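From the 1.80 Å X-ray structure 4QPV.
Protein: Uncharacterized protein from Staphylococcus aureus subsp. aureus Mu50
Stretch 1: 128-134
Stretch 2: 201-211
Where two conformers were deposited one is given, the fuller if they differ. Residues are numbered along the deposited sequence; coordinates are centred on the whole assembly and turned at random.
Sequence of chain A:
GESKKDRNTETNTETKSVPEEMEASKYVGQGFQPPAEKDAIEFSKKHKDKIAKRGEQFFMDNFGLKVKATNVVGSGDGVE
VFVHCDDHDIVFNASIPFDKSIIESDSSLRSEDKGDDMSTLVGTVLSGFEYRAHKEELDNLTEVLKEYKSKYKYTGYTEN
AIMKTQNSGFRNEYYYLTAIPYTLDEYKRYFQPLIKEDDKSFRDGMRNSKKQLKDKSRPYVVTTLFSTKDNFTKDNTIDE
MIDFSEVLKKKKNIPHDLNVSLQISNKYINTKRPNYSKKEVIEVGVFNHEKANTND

Stretch 1 128-134: GFEYRAH
Stretch 2, residues 201-211: SFRDGMRNSKK

The guanidinium of Arg132 lies flat on the ring of Phe202. Their centres are 4.1 Å apart and their planes differ by 12°. The cation sits off-centre, with Arg132 CZ 30° from the ring normal. The better centred atom is Arg132 CD, which stands 3.5 Å from the centroid of the Phe202 ring and only 8° off the normal. The arginine is fully extended (chi1 to chi3 all t, chi4 -175°), so its aliphatic chain and its charged end cover the same face. Arg132 NH1 comes within 3.4 Å of Phe202 CD1. The guanidinium nitrogens find hydrogen bonds elsewhere in the structure, which suits a buried charge.

Both stretches are helical. Residues 128-133 end a helix that begins earlier in the chain, with phi/psi near -65/-40 until Ala133 at -62/-23. His134 (-130/32) leaves the helix and takes the N-cap position of the next one. Residues 201-211 lie inside a longer helix. The two axes approach to 10.0 Å, and their N-to-C directions make an angle of 125°. The backbones are nearest at Ala133 and Arg203, whose CA atoms are 5.4 Å apart. Together the stretches bury 434 Å².

Phe202 has the largest covered area. Its CB points toward stretch 1, with chi1 t and chi2 85°. The ring edge meets backbone: Phe202 CE2 is 3.4 Å from Phe129 O and 3.7 Å from Ala133 N. These two backbone atoms are themselves joined by the helical hydrogen bond from Ala133 N to Phe129 O, 2.9 Å. The small CB of Ala133 packs at the place where the CA atoms of Ala133 and Arg203 are nearest, with Ala133 CB 4.0 Å from Phe202 CE2 and 4.1 Å from Met206 CG.

Phe129 (chi1 m, chi2 65°) packs obliquely against Phe202. The ring centroids are 5.9 Å apart, the planes are at 33°, and Phe129 CD2 lies 3.7 Å from Phe202 CE1. Met206 is a selenomethionine with all three chi angles m. Its SE lies at the edge of the Phe129 ring, 5.4 Å from the centroid. Its methyl reaches back to stretch 1, with Met206 CE 3.8 Å from Phe129 CB and 3.6 Å from Glu130 CD.

A salt bridge closes the contact beyond the methionine. Glu130 points its CB away, but chi1 m and chi2 m bring its carboxylate nearer to stretch 2. Lys210 points toward stretch 1 (m, t, t, p). Lys210 NZ donates to Glu130 OE2 at 2.7 Å, so the buried carboxylate has an opposite charge beside it. Water 1 donates to Glu130 OE1 at 2.6 Å. It also lies 2.6 Å from His134 NE2 and accepts a weak bond from Lys210 NZ at 3.3 Å.

Arg203 (m, t, m, chi4 -95°) passes the end of the first helix, where Arg203 CD is 3.6 Å from Ala133 O. Water 2 donates to Arg132 O at 2.7 Å and accepts from Arg203 NH1 at 3.1 Å.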

ATOM      1  N   GLY A 128       4.395   5.186   4.435  1.00 25.70           N
ATOM      2  CA  GLY A 128       4.839   6.278   3.571  1.00 25.22           C
ATOM      3  C   GLY A 128       6.056   6.991   4.159  1.00 29.65           C
ATOM      4  O   GLY A 128       6.936   7.445   3.429  1.00 27.29           O
ATOM      5  N   PHE A 129       6.126   7.065   5.502  1.00 27.97           N
ATOM      6  CA  PHE A 129       7.268   7.655   6.212  1.00 28.31           C
ATOM      7  C   PHE A 129       8.477   6.721   6.103  1.00 31.96           C
ATOM      8  O   PHE A 129       9.605   7.184   5.907  1.00 30.21           O
ATOM      9  CB  PHE A 129       6.916   7.899   7.690  1.00 29.75           C
ATOM     10  CG  PHE A 129       6.075   9.117   7.998  1.00 29.31           C
ATOM     11  CD1 PHE A 129       4.763   9.215   7.536  1.00 29.17           C
ATOM     12  CD2 PHE A 129       6.569  10.132   8.809  1.00 31.86           C
ATOM     13  CE1 PHE A 129       3.973  10.333   7.854  1.00 29.54           C
ATOM     14  CE2 PHE A 129       5.787  11.251   9.120  1.00 34.25           C
ATOM     15  CZ  PHE A 129       4.488  11.334   8.656  1.00 31.43           C
ATOM     16  N   GLU A 130       8.218   5.398   6.184  1.00 29.80           N
ATOM     17  CA  GLU A 130       9.241   4.366   6.036  1.00 29.36           C
ATOM     18  C   GLU A 130       9.802   4.393   4.625  1.00 31.94           C
ATOM     19  O   GLU A 130      11.016   4.270   4.454  1.00 30.24           O
ATOM     20  CB  GLU A 130       8.710   2.967   6.392  1.00 29.27           C
ATOM     21  CG  GLU A 130       8.453   2.756   7.882  1.00 35.22           C
ATOM     22  CD  GLU A 130       9.629   2.835   8.847  1.00 47.93           C
ATOM     23  OE1 GLU A 130      10.787   2.999   8.399  1.00 36.26           O
ATOM     24  OE2 GLU A 130       9.387   2.683  10.067  1.00 39.58           O
ATOM     25  N   TYR A 131       8.928   4.644   3.620  1.00 28.87           N
ATOM     26  CA  TYR A 131       9.380   4.783   2.239  1.00 27.89           C
ATOM     27  C   TYR A 131      10.364   5.936   2.131  1.00 31.09           C
ATOM     28  O   TYR A 131      11.464   5.739   1.619  1.00 30.54           O
ATOM     29  CB  TYR A 131       8.208   4.988   1.276  1.00 27.49           C
ATOM     30  CG  TYR A 131       8.680   5.378  -0.111  1.00 27.34           C
ATOM     31  CD1 TYR A 131       9.328   4.455  -0.935  1.00 28.14           C
ATOM     32  CD2 TYR A 131       8.565   6.693  -0.565  1.00 28.17           C
ATOM     33  CE1 TYR A 131       9.793   4.816  -2.203  1.00 27.46           C
ATOM     34  CE2 TYR A 131       9.022   7.062  -1.831  1.00 28.53           C
ATOM     35  CZ  TYR A 131       9.628   6.118  -2.647  1.00 29.59           C
ATOM     36  OH  TYR A 131      10.061   6.485  -3.894  1.00 28.75           O
ATOM     37  N   ARG A 132       9.977   7.128   2.610  1.00 27.76           N
ATOM     38  CA  ARG A 132      10.859   8.296   2.570  1.00 29.16           C
ATOM     39  C   ARG A 132      12.189   8.021   3.280  1.00 33.79           C
ATOM     40  O   ARG A 132      13.243   8.312   2.713  1.00 33.45           O
ATOM     41  CB  ARG A 132      10.170   9.518   3.184  1.00 27.95           C
ATOM     42  CG  ARG A 132      11.062  10.749   3.153  1.00 31.83           C
ATOM     43  CD  ARG A 132      10.371  11.939   3.757  1.00 33.35           C
ATOM     44  NE  ARG A 132      11.277  13.082   3.764  1.00 35.44           N
ATOM     45  CZ  ARG A 132      11.001  14.258   4.319  1.00 50.82           C
ATOM     46  NH1 ARG A 132       9.829  14.464   4.911  1.00 40.74           N
ATOM     47  NH2 ARG A 132      11.897  15.235   4.295  1.00 49.55           N
ATOM     48  N   ALA A 133      12.151   7.407   4.481  1.00 31.85           N
ATOM     49  CA  ALA A 133      13.373   7.120   5.260  1.00 32.36           C
ATOM     50  C   ALA A 133      14.348   6.162   4.529  1.00 36.18           C
ATOM     51  O   ALA A 133      15.541   6.181   4.830  1.00 36.76           O
ATOM     52  CB  ALA A 133      13.012   6.546   6.619  1.00 33.63           C
ATOM     53  N   HIS A 134      13.845   5.352   3.576  1.00 31.60           N
ATOM     54  CA  HIS A 134      14.655   4.388   2.801  1.00 31.36           C
ATOM     55  C   HIS A 134      14.404   4.539   1.297  1.00 33.49           C
ATOM     56  O   HIS A 134      14.506   3.555   0.567  1.00 30.35           O
ATOM     57  CB  HIS A 134      14.300   2.946   3.223  1.00 31.90           C
ATOM     58  CG  HIS A 134      14.502   2.682   4.677  1.00 36.35           C
ATOM     59  ND1 HIS A 134      15.727   2.273   5.171  1.00 39.40           N
ATOM     60  CD2 HIS A 134      13.628   2.795   5.706  1.00 37.74           C
ATOM     61  CE1 HIS A 134      15.567   2.161   6.478  1.00 39.52           C
ATOM     62  NE2 HIS A 134      14.319   2.464   6.847  1.00 38.97           N
ATOM     63  N   SER A 201      17.468  15.395   8.634  1.00 46.45           N
ATOM     64  CA  SER A 201      16.724  15.602   9.879  0.50 45.67           C
ATOM     65  C   SER A 201      15.553  14.617   9.971  1.00 46.25           C
ATOM     66  O   SER A 201      15.241  14.140  11.060  1.00 45.00           O
ATOM     67  CB  SER A 201      16.220  17.040   9.972  0.50 48.23           C
ATOM     68  OG  SER A 201      15.379  17.240  11.097  0.50 50.56           O
ATOM     69  N   PHE A 202      14.910  14.309   8.823  1.00 40.79           N
ATOM     70  CA  PHE A 202      13.784  13.373   8.772  1.00 38.50           C
ATOM     71  C   PHE A 202      14.234  11.982   9.186  1.00 42.04           C
ATOM     72  O   PHE A 202      13.582  11.348  10.016  1.00 41.47           O
ATOM     73  CB  PHE A 202      13.145  13.325   7.373  1.00 38.61           C
ATOM     74  CG  PHE A 202      12.001  12.335   7.271  1.00 38.74           C
ATOM     75  CD1 PHE A 202      10.712  12.695   7.645  1.00 40.05           C
ATOM     76  CD2 PHE A 202      12.225  11.029   6.839  1.00 38.90           C
ATOM     77  CE1 PHE A 202       9.660  11.777   7.566  1.00 39.07           C
ATOM     78  CE2 PHE A 202      11.180  10.103   6.782  1.00 39.64           C
ATOM     79  CZ  PHE A 202       9.897  10.489   7.122  1.00 37.43           C
ATOM     80  N   ARG A 203      15.339  11.507   8.595  1.00 39.21           N
ATOM     81  CA  ARG A 203      15.889  10.181   8.859  1.00 39.98           C
ATOM     82  C   ARG A 203      16.341  10.062  10.318  1.00 45.31           C
ATOM     83  O   ARG A 203      16.057   9.037  10.937  1.00 44.22           O
ATOM     84  CB  ARG A 203      17.024   9.837   7.882  1.00 42.04           C
ATOM     85  CG  ARG A 203      16.514   9.562   6.450  1.00 45.67           C
ATOM     86  CD  ARG A 203      17.599   8.998   5.530  1.00 49.80           C
ATOM     87  NE  ARG A 203      18.730   9.922   5.383  1.00 55.96           N
ATOM     88  CZ  ARG A 203      18.873  10.795   4.389  1.00 70.40           C
ATOM     89  NH1 ARG A 203      17.969  10.861   3.415  1.00 49.70           N
ATOM     90  NH2 ARG A 203      19.929  11.598   4.351  1.00 63.31           N
ATOM     91  N   ASP A 204      16.962  11.128  10.880  1.00 44.96           N
ATOM     92  CA  ASP A 204      17.372  11.191  12.291  1.00 47.57           C
ATOM     93  C   ASP A 204      16.130  11.103  13.201  1.00 49.85           C
ATOM     94  O   ASP A 204      16.136  10.364  14.188  1.00 50.50           O
ATOM     95  CB  ASP A 204      18.152  12.504  12.578  1.00 52.65           C
ATOM     96  CG  ASP A 204      19.621  12.510  12.170  1.00 67.86           C
ATOM     97  OD1 ASP A 204      20.063  11.546  11.505  1.00 69.04           O
ATOM     98  OD2 ASP A 204      20.324  13.485  12.507  1.00 75.99           O
ATOM     99  N   GLY A 205      15.083  11.831  12.829  1.00 44.10           N
ATOM    100  CA  GLY A 205      13.807  11.862  13.544  1.00 43.75           C
ATOM    101  C   GLY A 205      13.127  10.506  13.610  1.00 45.23           C
ATOM    102  O   GLY A 205      12.605  10.124  14.664  1.00 44.84           O
HETATM  103  N   MSE A 206      13.153   9.762  12.479  1.00 39.68           N
HETATM  104  CA  MSE A 206      12.594   8.408  12.346  1.00 36.99           C
HETATM  105  C   MSE A 206      13.335   7.436  13.267  1.00 45.01           C
HETATM  106  O   MSE A 206      12.692   6.602  13.910  1.00 44.11           O
HETATM  107  CB  MSE A 206      12.673   7.918  10.887  1.00 35.75           C
HETATM  108  CG  MSE A 206      11.627   8.548   9.979  1.00 37.36           C
HETATM  109 SE   MSE A 206       9.782   8.121  10.447  0.75 39.46          SE
HETATM  110  CE  MSE A 206       9.739   6.324   9.758  1.00 35.35           C
ATOM    111  N   ARG A 207      14.686   7.543  13.327  1.00 45.73           N
ATOM    112  CA  ARG A 207      15.537   6.736  14.211  1.00 47.54           C
ATOM    113  C   ARG A 207      15.169   6.992  15.673  1.00 51.14           C
ATOM    114  O   ARG A 207      14.931   6.036  16.409  1.00 51.33           O
ATOM    115  CB  ARG A 207      17.039   7.018  13.982  1.00 51.03           C
ATOM    116  CG  ARG A 207      17.620   6.272  12.791  1.00 60.62           C
ATOM    117  CD  ARG A 207      19.065   6.656  12.533  1.00 64.81           C
ATOM    118  NE  ARG A 207      19.359   6.649  11.099  1.00 72.99           N
ATOM    119  CZ  ARG A 207      19.612   7.734  10.373  1.00 83.53           C
ATOM    120  NH1 ARG A 207      19.647   8.930  10.944  1.00 64.55           N
ATOM    121  NH2 ARG A 207      19.858   7.629   9.075  1.00 74.09           N
ATOM    122  N   ASN A 208      15.068   8.280  16.071  1.00 47.17           N
ATOM    123  CA  ASN A 208      14.709   8.696  17.428  1.00 48.54           C
ATOM    124  C   ASN A 208      13.292   8.226  17.794  1.00 52.50           C
ATOM    125  O   ASN A 208      13.096   7.766  18.913  1.00 53.32           O
ATOM    126  CB  ASN A 208      14.833  10.231  17.589  1.00 46.86           C
ATOM    127  CG  ASN A 208      14.464  10.733  18.971  1.00 65.78           C
ATOM    128  OD1 ASN A 208      15.103  10.399  19.978  1.00 60.98           O
ATOM    129  ND2 ASN A 208      13.414  11.544  19.047  1.00 53.27           N
ATOM    130  N   SER A 209      12.324   8.294  16.846  1.00 49.59           N
ATOM    131  CA  SER A 209      10.944   7.850  17.097  1.00 48.78           C
ATOM    132  C   SER A 209      10.906   6.367  17.517  1.00 52.30           C
ATOM    133  O   SER A 209      10.220   6.019  18.484  1.00 52.85           O
ATOM    134  CB  SER A 209      10.063   8.073  15.868  1.00 48.78           C
ATOM    135  OG  SER A 209      10.401   7.187  14.810  1.00 53.75           O
ATOM    136  N   LYS A 210      11.684   5.525  16.828  1.00 47.77           N
ATOM    137  CA  LYS A 210      11.769   4.091  17.099  1.00 48.55           C
ATOM    138  C   LYS A 210      12.345   3.806  18.475  1.00 55.18           C
ATOM    139  O   LYS A 210      11.899   2.863  19.131  1.00 55.92           O
ATOM    140  CB  LYS A 210      12.606   3.379  16.028  1.00 50.42           C
ATOM    141  CG  LYS A 210      11.811   3.158  14.748  1.00 58.26           C
ATOM    142  CD  LYS A 210      12.589   2.397  13.685  1.00 61.42           C
ATOM    143  CE  LYS A 210      11.759   2.191  12.435  1.00 53.17           C
ATOM    144  NZ  LYS A 210      11.352   3.482  11.817  1.00 51.49           N
ATOM    145  N   LYS A 211      13.337   4.610  18.905  1.00 52.41           N
ATOM    146  CA  LYS A 211      13.968   4.468  20.213  1.00 54.31           C
ATOM    147  C   LYS A 211      12.954   4.834  21.300  1.00 58.54           C
ATOM    148  O   LYS A 211      12.770   4.060  22.232  1.00 59.31           O
ATOM    149  CB  LYS A 211      15.236   5.334  20.304  1.00 58.15           C
ATOM    150  CG  LYS A 211      16.233   4.844  21.343  1.00 79.92           C
ATOM    151  CD  LYS A 211      17.545   5.615  21.281  1.00 93.96           C
ATOM    152  CE  LYS A 211      18.548   5.107  22.290  1.00108.61           C
ATOM    153  NZ  LYS A 211      19.837   5.846  22.207  1.00118.60           N
TER
HETATM  154  O   HOH W   1      13.234   2.598   9.253  1.00 36.98           O
HETATM  155  O   HOH W   2      15.279   9.984   2.108  1.00 60.20           O